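Local coordinates for protein 70 kDa peptidylprolyl isomerase, putative (Plasmodium falciparum, PDB 2FBN) that probably acts as an FK506-binding peptidyl-prolyl isomerase whose C-terminal tetratricopeptide repeat domain recognises the C-terminal pentapeptide of Hsp90, at residues D66-T71 against D81-I86. Numbering follows the deposited sequence.
Sequences DFFIHT and DKKKNI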
loop_
_atom_site.group_PDB
_atom_site.type_symbol
_atom_site.label_atom_id
_atom_site.label_comp_id
_atom_site.label_asym_id
_atom_site.label_seq_id
_atom_site.Cartn_x
_atom_site.Cartn_y
_atom_site.Cartn_z
ATOM N N ASP A 66 7.006 -0.480 8.171
ATOM C CA ASP A 66 6.880 0.938 8.562
ATOM C C ASP A 66 8.224 1.578 8.957
ATOM O O ASP A 66 8.415 2.787 8.780
ATOM C CB ASP A 66 5.872 1.076 9.698
ATOM C CG ASP A 66 4.429 0.828 9.249
ATOM O OD1 ASP A 66 4.150 0.847 8.039
ATOM O OD2 ASP A 66 3.574 0.630 10.133
ATOM N N PHE A 67 9.157 0.763 9.453
ATOM C CA PHE A 67 10.506 1.259 9.763
ATOM C C PHE A 67 11.255 1.763 8.545
ATOM O O PHE A 67 12.194 2.525 8.684
ATOM C CB PHE A 67 11.328 0.217 10.498
ATOM C CG PHE A 67 11.032 0.183 11.953
ATOM C CD1 PHE A 67 11.558 1.161 12.799
ATOM C CD2 PHE A 67 10.202 -0.800 12.481
ATOM C CE1 PHE A 67 11.267 1.143 14.176
ATOM C CE2 PHE A 67 9.906 -0.822 13.842
ATOM C CZ PHE A 67 10.446 0.158 14.692
ATOM N N PHE A 68 10.808 1.355 7.353
ATOM C CA PHE A 68 11.477 1.735 6.113
ATOM C C PHE A 68 10.775 2.842 5.323
ATOM O O PHE A 68 11.205 3.171 4.227
ATOM C CB PHE A 68 11.705 0.494 5.240
ATOM C CG PHE A 68 12.551 -0.538 5.918
ATOM C CD1 PHE A 68 13.771 -0.167 6.493
ATOM C CD2 PHE A 68 12.144 -1.868 5.978
ATOM C CE1 PHE A 68 14.571 -1.122 7.151
ATOM C CE2 PHE A 68 12.947 -2.825 6.619
ATOM C CZ PHE A 68 14.150 -2.441 7.205
ATOM N N ILE A 69 9.713 3.424 5.882
ATOM C CA ILE A 69 9.088 4.596 5.261
ATOM C C ILE A 69 10.140 5.711 5.140
ATOM O O ILE A 69 10.921 5.978 6.075
ATOM C CB ILE A 69 7.846 5.073 6.077
ATOM C CG1 ILE A 69 6.801 3.957 6.113
ATOM C CG2 ILE A 69 7.235 6.364 5.483
ATOM C CD1 ILE A 69 5.648 4.225 7.061
ATOM N N HIS A 70 10.158 6.365 3.981
ATOM C CA HIS A 70 11.117 7.447 3.699
ATOM C C HIS A 70 12.585 7.048 3.889
ATOM O O HIS A 70 13.336 7.767 4.558
ATOM C CB HIS A 70 10.837 8.710 4.542
ATOM C CG HIS A 70 9.416 9.177 4.509
ATOM N ND1 HIS A 70 8.635 9.151 3.372
ATOM C CD2 HIS A 70 8.643 9.720 5.482
ATOM C CE1 HIS A 70 7.435 9.637 3.652
ATOM N NE2 HIS A 70 7.419 9.997 4.925
ATOM N N THR A 71 12.975 5.904 3.317
ATOM C CA THR A 71 14.373 5.465 3.373
ATOM C C THR A 71 14.916 5.282 1.952
ATOM O O THR A 71 15.864 4.505 1.740
ATOM C CB THR A 71 14.550 4.150 4.187
ATOM O OG1 THR A 71 13.768 3.112 3.596
ATOM C CG2 THR A 71 14.133 4.335 5.656
ATOM N N ASP A 81 21.244 -3.745 2.011
ATOM C CA ASP A 81 21.124 -5.178 1.779
ATOM C C ASP A 81 20.230 -5.846 2.834
ATOM O O ASP A 81 19.404 -6.696 2.504
ATOM C CB ASP A 81 22.508 -5.838 1.678
ATOM C CG ASP A 81 23.260 -5.451 0.398
ATOM O OD1 ASP A 81 22.644 -4.931 -0.573
ATOM O OD2 ASP A 81 24.489 -5.681 0.352
ATOM N N LYS A 82 20.370 -5.431 4.094
ATOM C CA LYS A 82 19.533 -5.949 5.169
ATOM C C LYS A 82 18.083 -5.512 4.956
ATOM O O LYS A 82 17.169 -6.309 5.105
ATOM C CB LYS A 82 20.059 -5.506 6.543
ATOM C CG LYS A 82 21.395 -6.129 6.903
ATOM C CD LYS A 82 21.765 -5.862 8.352
ATOM C CE LYS A 82 23.138 -6.453 8.691
ATOM N NZ LYS A 82 23.126 -7.940 8.582
ATOM N N LYS A 83 17.891 -4.249 4.583
ATOM C CA LYS A 83 16.553 -3.708 4.316
ATOM C C LYS A 83 15.866 -4.519 3.224
ATOM O O LYS A 83 14.707 -4.901 3.372
ATOM C CB LYS A 83 16.649 -2.225 3.920
ATOM C CG LYS A 83 15.336 -1.630 3.439
ATOM C CD LYS A 83 15.470 -0.174 3.057
ATOM C CE LYS A 83 14.387 0.189 2.056
ATOM N NZ LYS A 83 14.598 1.546 1.476
ATOM N N LYS A 84 16.601 -4.791 2.139
ATOM C CA LYS A 84 16.074 -5.530 0.992
ATOM C C LYS A 84 15.567 -6.909 1.413
ATOM O O LYS A 84 14.433 -7.278 1.114
ATOM C CB LYS A 84 17.141 -5.650 -0.117
ATOM C CG LYS A 84 16.597 -6.327 -1.362
ATOM C CD LYS A 84 17.662 -6.557 -2.436
ATOM C CE LYS A 84 17.299 -7.773 -3.280
ATOM N NZ LYS A 84 18.429 -8.171 -4.174
ATOM N N ASN A 85 16.394 -7.658 2.140
ATOM C CA ASN A 85 15.997 -8.969 2.661
ATOM C C ASN A 85 14.750 -8.922 3.560
ATOM O O ASN A 85 13.845 -9.759 3.432
ATOM C CB ASN A 85 17.156 -9.626 3.425
ATOM C CG ASN A 85 18.364 -9.905 2.539
ATOM O OD1 ASN A 85 18.271 -9.924 1.305
ATOM N ND2 ASN A 85 19.509 -10.129 3.172
ATOM N N ILE A 86 14.692 -7.929 4.457
ATOM C CA ILE A 86 13.545 -7.796 5.347
ATOM C C ILE A 86 12.297 -7.410 4.544
ATOM O O ILE A 86 11.214 -7.924 4.814
ATOM C CB ILE A 86 13.816 -6.784 6.495
ATOM C CG1 ILE A 86 14.927 -7.322 7.413
ATOM C CG2 ILE A 86 12.553 -6.487 7.310
ATOM C CD1 ILE A 86 15.631 -6.218 8.201
#
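The Phe68 ring carries the aliphatic chain of Lys83 on one face and the branched methyl of Ile86 at its edge. Lys83 CG sits 3.7 Å from the ring centroid and only 9° off the ring normal, a CH-pi contact over the middle of the face. Ile86 CG2 comes in near the ring plane and meets Phe68 CE2 at 3.7 Å, the two side chains crossing at about a right angle. Lys83 leaves the helix with CG trans to the main-chain nitrogen (chi1 172°) and the rest of the chain extended, runs across the phenyl face opposite in direction to Phe68, and carries its ammonium group past the ring to Thr71. There Lys83 NZ donates to Thr71 OG1 at 2.8 Å, and more weakly to the backbone, with Thr71 O 3.2 Å from Lys83 NZ. The contact folds the loop after helix 54-66, with its type I turn from Asp66 to Ile69, onto helix 77-100 in this all-helical tetratricopeptide repeat domain. Phe68, a buried residue, also touches Ala38 of helix 31-50, while Trp74 packs on Lys83. Thr71 OG1 donates a hydrogen bond back to the loop: it is 2.6 Å from Phe68 O, tilted 27° from that carbonyl plane. The same hydroxyl therefore accepts from the ammonium group and donates to the turn backbone. Across the dimer, His70 bonds through NE2 to Asn132 of the second subunit.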